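Local coordinates for protein LpxE (PDB 6EBU) that is probably a membrane phosphatase of the PAP2 superfamily that removes the 1-phosphate group of lipid A, at residues 13-18 and 150-155; 21-26 and 92-97. The protein carries 1 engineered substitution. All blocks are in the same frame, centred on the assembly; numbering follows the deposited sequence.

In the fold
Near the N terminus, the short helix 13-24 supplies one side of both contacts. Its first residues, 13-18, meet the start of helix 151-170 in interaction 1, which closes a loop of 131 residues holding most of the helical bundle. A turn further on, residues 21-26 run off the end of the same helix and meet the loop at 92-97 in interaction 2. This closes a shorter loop of 65 residues, containing helices 28-37, 46-56, 61-82 and 87-90, and lies wholly within the larger one. The two contacts, with centres about 13 Å apart, tie helix 13-24 to the last helix and to the connection between helices 87-90 and 108-121.

Interaction 1: 13-18 and 150-155; sequences ALNLEL and FPLDVF. With BOG (octyl beta-D-glucopyranoside), chain D.
The amide of Asn-15 and the ring of Phe-150 are turned 49° against each other, and the ring is met obliquely by Asn-15 ND2 and by Leu-16 CD2, the latter 3.9 Å from Phe-150 CE1. Asn-15 ND2 sits closer still to the root of that side chain, 3.4 Å from Phe-150 CB. CG of Asn-15 is anti to the backbone N (chi1 -156°), and the amide beyond it reaches the first turn of helix 151-170. There OD1 accepts a hydrogen bond from Leu-152 N at 2.9 Å, with the donor tilted from the carbonyl plane. Pro-151 packs beside this bond: its CD lies 3.2 Å from Asn-15 OD1, and its CG meets Leu-18 CB at 3.5 Å. The short helix segments run nearly perpendicular, at 97°. Phe-150 is the N-cap residue, and its N donates to Asp-153 OD2 (2.8 Å), as in one half of a capping box. Asp-153 OD2 also hydrogen-bonds Ser-104 OG and, weakly, His-149 ND1; the His-x3-Asp spacing is consistent with the third PAP2 signature motif, in which the Asp probably orients the His. Further along, Phe-155 CE1 approaches O1 of an octyl glucoside at 3.5 Å. Bonds at OD1 and, from Glu-10 O, at ND2 satisfy the buried Asn-15 amide and fix its rotation, linking the two helices through a polar group.

Interaction 2: 21-26 and 92-97; sequences LINNAR and EDVNLL
Asn-23 and Asn-95 form the tight part of this contact, the side-chain amide of Asn-23 reading the backbone of Asn-95 on both its polar atoms. Asn-23 ND2 donates to Asn-95 O at 3.0 Å, nearly straight and on a lone pair of that oxygen. Alongside, Asn-95 N donates to Asn-23 OD1 at 3.1 Å, again in the carbonyl plane. The same OD1 takes a second bond, from Asn-95 ND2 at 3.3 Å, which comes from above that plane; ND2 also bonds weakly to Asn-23 O. CG of Asn-23 lies anti to its backbone N (chi1 -172°), on the side of the loop. An alanine in place of Asn-23 would probably leave the N-H and C=O of Asn-95 without these mates, and its side-chain amide held here only by the weak bond to the backbone oxygen.

The contact thus pins the C-terminal end of helix 13-24 to the loop between helices 87-90 and 108-121. Just beyond that end Ala-25 centres an inverse gamma turn, after which Arg-26 turns back toward the helix. Arg-26 NH1 donates to Asn-23 O at 2.8 Å and also to the backbone oxygen of Tyr-145, which closes helix 126-145 and whose ring makes a cation-pi contact with Arg-26. The side chains of Arg-26 and Asn-95 pass alongside one another, pointing opposite ways, with guanidinium and amide planes 21° apart, and Asn-95 CB lies over one guanidinium face, toward its rim. Arg-26 CD comes within 3.4 Å of Asn-95 CG. At the guanidinium edge Leu-97 meets it tip to tip, its CG 3.8 Å from Arg-26 NH2.

The solvent side is looser. Asn-24, exposed, brings OD1 only to 3.5 Å from Asn-95 ND2, their amides almost perpendicular at 89°.

Interaction 1: 13-18 and 150-155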
ATOM      1  N   ALA A  13       8.726 -13.997  14.404  1.00 66.18           N
ATOM      2  CA  ALA A  13       8.623 -13.146  15.586  1.00 66.07           C
ATOM      3  C   ALA A  13       8.610 -11.669  15.213  1.00 58.20           C
ATOM      4  O   ALA A  13       7.802 -10.892  15.737  1.00 51.21           O
ATOM      5  CB  ALA A  13       9.768 -13.451  16.553  1.00 60.27           C
ATOM      6  N   LEU A  14       9.497 -11.262  14.302  1.00 58.89           N
ATOM      7  CA  LEU A  14       9.588  -9.852  13.935  1.00 49.20           C
ATOM      8  C   LEU A  14       8.288  -9.356  13.313  1.00 58.70           C
ATOM      9  O   LEU A  14       7.863  -8.223  13.566  1.00 55.36           O
ATOM     10  CB  LEU A  14      10.761  -9.636  12.981  1.00 53.42           C
ATOM     11  CG  LEU A  14      10.964  -8.228  12.417  1.00 61.93           C
ATOM     12  CD1 LEU A  14      11.070  -7.209  13.537  1.00 57.10           C
ATOM     13  CD2 LEU A  14      12.199  -8.187  11.532  1.00 58.74           C
ATOM     14  N   ASN A  15       7.636 -10.197  12.506  1.00 52.02           N
ATOM     15  CA  ASN A  15       6.387  -9.796  11.868  1.00 52.10           C
ATOM     16  C   ASN A  15       5.274  -9.613  12.891  1.00 52.06           C
ATOM     17  O   ASN A  15       4.523  -8.632  12.831  1.00 55.81           O
ATOM     18  CB  ASN A  15       5.978 -10.832  10.822  1.00 52.32           C
ATOM     19  CG  ASN A  15       5.081 -10.254   9.746  1.00 54.12           C
ATOM     20  OD1 ASN A  15       5.066  -9.045   9.514  1.00 50.90           O
ATOM     21  ND2 ASN A  15       4.330 -11.122   9.078  1.00 52.32           N
ATOM     22  N   LEU A  16       5.152 -10.545  13.838  1.00 57.13           N
ATOM     23  CA  LEU A  16       4.047 -10.497  14.789  1.00 49.06           C
ATOM     24  C   LEU A  16       4.263  -9.427  15.853  1.00 46.37           C
ATOM     25  O   LEU A  16       3.307  -8.760  16.264  1.00 47.34           O
ATOM     26  CB  LEU A  16       3.859 -11.868  15.440  1.00 55.24           C
ATOM     27  CG  LEU A  16       3.611 -13.044  14.493  1.00 56.28           C
ATOM     28  CD1 LEU A  16       3.275 -14.300  15.280  1.00 47.58           C
ATOM     29  CD2 LEU A  16       2.507 -12.723  13.493  1.00 50.90           C
ATOM     30  N   GLU A  17       5.503  -9.250  16.310  1.00 50.33           N
ATOM     31  CA  GLU A  17       5.773  -8.223  17.313  1.00 55.06           C
ATOM     32  C   GLU A  17       5.590  -6.828  16.731  1.00 51.46           C
ATOM     33  O   GLU A  17       5.058  -5.935  17.401  1.00 52.64           O
ATOM     34  CB  GLU A  17       7.184  -8.395  17.876  1.00 53.12           C
ATOM     35  N   LEU A  18       6.025  -6.620  15.485  1.00 59.79           N
ATOM     36  CA  LEU A  18       5.810  -5.334  14.832  1.00 50.18           C
ATOM     37  C   LEU A  18       4.325  -5.051  14.651  1.00 54.55           C
ATOM     38  O   LEU A  18       3.871  -3.919  14.857  1.00 47.63           O
ATOM     39  CB  LEU A  18       6.524  -5.298  13.482  1.00 64.00           C
ATOM     40  CG  LEU A  18       8.028  -5.026  13.452  1.00 67.61           C
ATOM     41  CD1 LEU A  18       8.413  -4.380  12.130  1.00 58.65           C
ATOM     42  CD2 LEU A  18       8.449  -4.152  14.621  1.00 73.60           C
ATOM     43  N   PHE A 150      -0.047  -7.507   7.731  1.00 37.87           N
ATOM     44  CA  PHE A 150       1.167  -7.652   8.514  1.00 39.60           C
ATOM     45  C   PHE A 150       2.244  -6.718   7.984  1.00 43.08           C
ATOM     46  O   PHE A 150       2.202  -6.304   6.821  1.00 39.42           O
ATOM     47  CB  PHE A 150       1.669  -9.093   8.453  1.00 38.65           C
ATOM     48  CG  PHE A 150       0.747 -10.093   9.083  1.00 44.17           C
ATOM     49  CD1 PHE A 150       0.717 -10.259  10.457  1.00 43.48           C
ATOM     50  CD2 PHE A 150      -0.075 -10.885   8.298  1.00 46.09           C
ATOM     51  CE1 PHE A 150      -0.125 -11.193  11.038  1.00 48.10           C
ATOM     52  CE2 PHE A 150      -0.918 -11.819   8.874  1.00 40.78           C
ATOM     53  CZ  PHE A 150      -0.940 -11.972  10.245  1.00 39.18           C
ATOM     54  N   PRO A 151       3.223  -6.363   8.819  1.00 42.17           N
ATOM     55  CA  PRO A 151       4.351  -5.554   8.326  1.00 39.82           C
ATOM     56  C   PRO A 151       5.069  -6.159   7.132  1.00 40.41           C
ATOM     57  O   PRO A 151       5.606  -5.414   6.304  1.00 43.43           O
ATOM     58  CB  PRO A 151       5.267  -5.467   9.552  1.00 41.58           C
ATOM     59  CG  PRO A 151       4.326  -5.541  10.705  1.00 36.03           C
ATOM     60  CD  PRO A 151       3.234  -6.489  10.288  1.00 44.66           C
ATOM     61  N   LEU A 152       5.104  -7.488   7.020  1.00 45.95           N
ATOM     62  CA  LEU A 152       5.707  -8.113   5.847  1.00 45.78           C
ATOM     63  C   LEU A 152       4.954  -7.739   4.575  1.00 40.58           C
ATOM     64  O   LEU A 152       5.567  -7.498   3.528  1.00 38.60           O
ATOM     65  CB  LEU A 152       5.741  -9.631   6.020  1.00 50.22           C
ATOM     66  CG  LEU A 152       6.107 -10.449   4.778  1.00 51.53           C
ATOM     67  CD1 LEU A 152       7.537 -10.158   4.347  1.00 41.20           C
ATOM     68  CD2 LEU A 152       5.904 -11.936   5.022  1.00 42.97           C
ATOM     69  N   ASP A 153       3.621  -7.676   4.652  1.00 42.67           N
ATOM     70  CA  ASP A 153       2.818  -7.366   3.472  1.00 43.82           C
ATOM     71  C   ASP A 153       3.049  -5.937   3.000  1.00 43.40           C
ATOM     72  O   ASP A 153       3.127  -5.683   1.792  1.00 36.98           O
ATOM     73  CB  ASP A 153       1.336  -7.584   3.770  1.00 46.09           C
ATOM     74  CG  ASP A 153       1.066  -8.903   4.457  1.00 42.52           C
ATOM     75  OD1 ASP A 153       1.780  -9.886   4.164  1.00 47.05           O
ATOM     76  OD2 ASP A 153       0.133  -8.957   5.287  1.00 36.94           O
ATOM     77  N   VAL A 154       3.151  -4.988   3.932  1.00 44.72           N
ATOM     78  CA  VAL A 154       3.301  -3.597   3.522  1.00 41.39           C
ATOM     79  C   VAL A 154       4.741  -3.296   3.123  1.00 37.65           C
ATOM     80  O   VAL A 154       4.983  -2.422   2.284  1.00 46.38           O
ATOM     81  CB  VAL A 154       2.803  -2.648   4.627  1.00 43.22           C
ATOM     82  CG1 VAL A 154       1.438  -3.096   5.132  1.00 41.24           C
ATOM     83  CG2 VAL A 154       3.801  -2.566   5.766  1.00 51.73           C
ATOM     84  N   PHE A 155       5.715  -4.011   3.691  1.00 41.78           N
ATOM     85  CA  PHE A 155       7.100  -3.804   3.285  1.00 40.13           C
ATOM     86  C   PHE A 155       7.331  -4.314   1.869  1.00 32.88           C
ATOM     87  O   PHE A 155       7.937  -3.625   1.040  1.00 42.31           O
ATOM     88  CB  PHE A 155       8.049  -4.490   4.267  1.00 51.20           C
ATOM     89  CG  PHE A 155       9.499  -4.349   3.900  1.00 56.35           C
ATOM     90  CD1 PHE A 155      10.171  -3.155   4.119  1.00 71.15           C
ATOM     91  CD2 PHE A 155      10.190  -5.405   3.326  1.00 57.24           C
ATOM     92  CE1 PHE A 155      11.506  -3.020   3.778  1.00 71.15           C
ATOM     93  CE2 PHE A 155      11.524  -5.276   2.983  1.00 63.78           C
ATOM     94  CZ  PHE A 155      12.183  -4.081   3.210  1.00 71.22           C
TER
HETATM   95  O1  BOG D 203      10.460  -0.075   2.226  0.58 57.18           O
HETATM   96  C1' BOG D 203       9.739   0.962   2.890  0.58 60.36           C
HETATM   97  C2' BOG D 203       8.484   0.365   3.564  0.58 56.60           C
HETATM   98  C3' BOG D 203       7.574   1.509   4.114  0.58 53.31           C
HETATM   99  C4' BOG D 203       6.262   0.893   4.671  0.58 48.14           C
HETATM  100  C5' BOG D 203       5.648   1.838   5.724  0.58 47.39           C
HETATM  101  C6' BOG D 203       4.850   1.015   6.754  0.58 47.15           C
HETATM  102  C7' BOG D 203       5.331   1.360   8.162  0.58 51.10           C
HETATM  103  C8' BOG D 203       4.336   0.824   9.192  0.58 45.33           C

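Interaction 2: 21-26 and 92-97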
ATOM      1  N   LEU A  21       2.739  -3.925  18.019  1.00 38.63           N
ATOM      2  CA  LEU A  21       3.104  -2.574  18.433  1.00 47.77           C
ATOM      3  C   LEU A  21       2.266  -1.527  17.707  1.00 53.44           C
ATOM      4  O   LEU A  21       1.868  -0.518  18.302  1.00 54.42           O
ATOM      5  CB  LEU A  21       4.594  -2.334  18.186  1.00 44.93           C
ATOM      6  N   ILE A  22       1.980  -1.754  16.425  1.00 48.60           N
ATOM      7  CA  ILE A  22       1.193  -0.795  15.656  1.00 42.86           C
ATOM      8  C   ILE A  22      -0.296  -0.995  15.904  1.00 45.04           C
ATOM      9  O   ILE A  22      -1.039  -0.026  16.104  1.00 42.83           O
ATOM     10  CB  ILE A  22       1.537  -0.910  14.160  1.00 43.07           C
ATOM     11  CG1 ILE A  22       2.978  -0.461  13.911  1.00 39.21           C
ATOM     12  CG2 ILE A  22       0.554  -0.103  13.323  1.00 33.13           C
ATOM     13  CD1 ILE A  22       3.460  -0.716  12.504  1.00 47.69           C
ATOM     14  N   ASN A  23      -0.753  -2.248  15.905  1.00 34.73           N
ATOM     15  CA  ASN A  23      -2.181  -2.521  15.992  1.00 36.49           C
ATOM     16  C   ASN A  23      -2.751  -2.260  17.381  1.00 39.28           C
ATOM     17  O   ASN A  23      -3.974  -2.143  17.521  1.00 40.17           O
ATOM     18  CB  ASN A  23      -2.461  -3.965  15.578  1.00 34.25           C
ATOM     19  CG  ASN A  23      -3.936  -4.258  15.462  1.00 36.42           C
ATOM     20  OD1 ASN A  23      -4.524  -4.897  16.337  1.00 40.64           O
ATOM     21  ND2 ASN A  23      -4.550  -3.781  14.385  1.00 36.43           N
ATOM     22  N   ASN A  24      -1.906  -2.164  18.408  1.00 39.50           N
ATOM     23  CA  ASN A  24      -2.387  -1.905  19.759  1.00 44.85           C
ATOM     24  C   ASN A  24      -2.270  -0.445  20.176  1.00 46.56           C
ATOM     25  O   ASN A  24      -2.961  -0.030  21.113  1.00 51.68           O
ATOM     26  CB  ASN A  24      -1.637  -2.782  20.769  1.00 51.14           C
ATOM     27  CG  ASN A  24      -1.923  -4.263  20.582  1.00 56.26           C
ATOM     28  OD1 ASN A  24      -3.035  -4.653  20.222  1.00 44.40           O
ATOM     29  ND2 ASN A  24      -0.917  -5.094  20.826  1.00 63.15           N
ATOM     30  N   ALA A  25      -1.421   0.338  19.509  1.00 45.76           N
ATOM     31  CA  ALA A  25      -1.263   1.762  19.809  1.00 38.32           C
ATOM     32  C   ALA A  25      -2.360   2.531  19.078  1.00 46.38           C
ATOM     33  O   ALA A  25      -2.175   3.066  17.982  1.00 45.84           O
ATOM     34  CB  ALA A  25       0.128   2.240  19.412  1.00 31.33           C
ATOM     35  N   ARG A  26      -3.528   2.590  19.708  1.00 39.79           N
ATOM     36  CA  ARG A  26      -4.734   3.093  19.071  1.00 46.48           C
ATOM     37  C   ARG A  26      -5.261   4.333  19.780  1.00 45.86           C
ATOM     38  O   ARG A  26      -4.815   4.705  20.869  1.00 48.74           O
ATOM     39  CB  ARG A  26      -5.819   2.014  19.037  1.00 43.27           C
ATOM     40  CG  ARG A  26      -5.298   0.647  18.673  1.00 40.72           C
ATOM     41  CD  ARG A  26      -6.439  -0.304  18.399  1.00 50.70           C
ATOM     42  NE  ARG A  26      -7.191   0.057  17.201  1.00 47.72           N
ATOM     43  CZ  ARG A  26      -6.771  -0.168  15.961  1.00 39.61           C
ATOM     44  NH1 ARG A  26      -5.599  -0.750  15.748  1.00 34.61           N
ATOM     45  NH2 ARG A  26      -7.525   0.188  14.932  1.00 50.08           N
ATOM     46  N   GLU A  92      -5.041 -13.640  17.438  1.00 55.04           N
ATOM     47  CA  GLU A  92      -6.171 -13.432  18.329  1.00 54.46           C
ATOM     48  C   GLU A  92      -6.219 -11.977  18.779  1.00 44.51           C
ATOM     49  O   GLU A  92      -5.190 -11.305  18.876  1.00 53.63           O
ATOM     50  CB  GLU A  92      -6.078 -14.345  19.556  1.00 61.35           C
ATOM     51  CG  GLU A  92      -5.554 -15.746  19.278  1.00 61.78           C
ATOM     52  CD  GLU A  92      -6.575 -16.628  18.585  1.00 56.68           C
ATOM     53  OE1 GLU A  92      -6.163 -17.594  17.911  1.00 54.38           O
ATOM     54  OE2 GLU A  92      -7.786 -16.356  18.712  1.00 61.54           O
ATOM     55  N   ASP A  93      -7.434 -11.501  19.055  1.00 51.47           N
ATOM     56  CA  ASP A  93      -7.668 -10.165  19.604  1.00 59.40           C
ATOM     57  C   ASP A  93      -7.054  -9.085  18.711  1.00 61.30           C
ATOM     58  O   ASP A  93      -6.240  -8.263  19.139  1.00 58.60           O
ATOM     59  CB  ASP A  93      -7.140 -10.068  21.038  1.00 55.29           C
ATOM     60  CG  ASP A  93      -7.957 -10.891  22.010  1.00 64.73           C
ATOM     61  OD1 ASP A  93      -9.202 -10.835  21.930  1.00 74.35           O
ATOM     62  OD2 ASP A  93      -7.357 -11.596  22.846  1.00 76.01           O
ATOM     63  N   VAL A  94      -7.464  -9.106  17.451  1.00 57.38           N
ATOM     64  CA  VAL A  94      -6.991  -8.147  16.462  1.00 50.72           C
ATOM     65  C   VAL A  94      -7.976  -6.989  16.393  1.00 49.80           C
ATOM     66  O   VAL A  94      -9.190  -7.196  16.273  1.00 49.10           O
ATOM     67  CB  VAL A  94      -6.824  -8.814  15.088  1.00 50.15           C
ATOM     68  CG1 VAL A  94      -6.811  -7.769  13.984  1.00 44.11           C
ATOM     69  CG2 VAL A  94      -5.550  -9.645  15.058  1.00 45.68           C
ATOM     70  N   ASN A  95      -7.455  -5.768  16.477  1.00 45.54           N
ATOM     71  CA  ASN A  95      -8.272  -4.571  16.320  1.00 47.23           C
ATOM     72  C   ASN A  95      -8.489  -4.327  14.831  1.00 41.32           C
ATOM     73  O   ASN A  95      -7.558  -3.945  14.112  1.00 44.49           O
ATOM     74  CB  ASN A  95      -7.604  -3.382  16.999  1.00 49.27           C
ATOM     75  CG  ASN A  95      -7.441  -3.586  18.494  1.00 44.66           C
ATOM     76  OD1 ASN A  95      -8.417  -3.567  19.241  1.00 53.32           O
ATOM     77  ND2 ASN A  95      -6.204  -3.779  18.936  1.00 43.74           N
ATOM     78  N   LEU A  96      -9.714  -4.554  14.369  1.00 48.58           N
ATOM     79  CA  LEU A  96     -10.053  -4.542  12.953  1.00 50.27           C
ATOM     80  C   LEU A  96     -10.874  -3.305  12.619  1.00 51.47           C
ATOM     81  O   LEU A  96     -11.873  -3.020  13.287  1.00 56.86           O
ATOM     82  CB  LEU A  96     -10.846  -5.795  12.576  1.00 50.27           C
ATOM     83  CG  LEU A  96     -10.135  -6.908  11.812  1.00 57.60           C
ATOM     84  CD1 LEU A  96     -11.162  -7.881  11.252  1.00 58.89           C
ATOM     85  CD2 LEU A  96      -9.281  -6.333  10.702  1.00 51.63           C
ATOM     86  N   LEU A  97     -10.461  -2.587  11.577  1.00 52.79           N
ATOM     87  CA  LEU A  97     -11.258  -1.495  11.034  1.00 42.76           C
ATOM     88  C   LEU A  97     -12.033  -1.890   9.786  1.00 47.44           C
ATOM     89  O   LEU A  97     -13.076  -1.291   9.504  1.00 56.84           O
ATOM     90  CB  LEU A  97     -10.368  -0.289  10.717  1.00 42.21           C
ATOM     91  CG  LEU A  97      -9.878   0.518  11.919  1.00 49.02           C
ATOM     92  CD1 LEU A  97      -8.825   1.524  11.494  1.00 37.16           C
ATOM     93  CD2 LEU A  97     -11.039   1.218  12.607  1.00 46.79           C
TER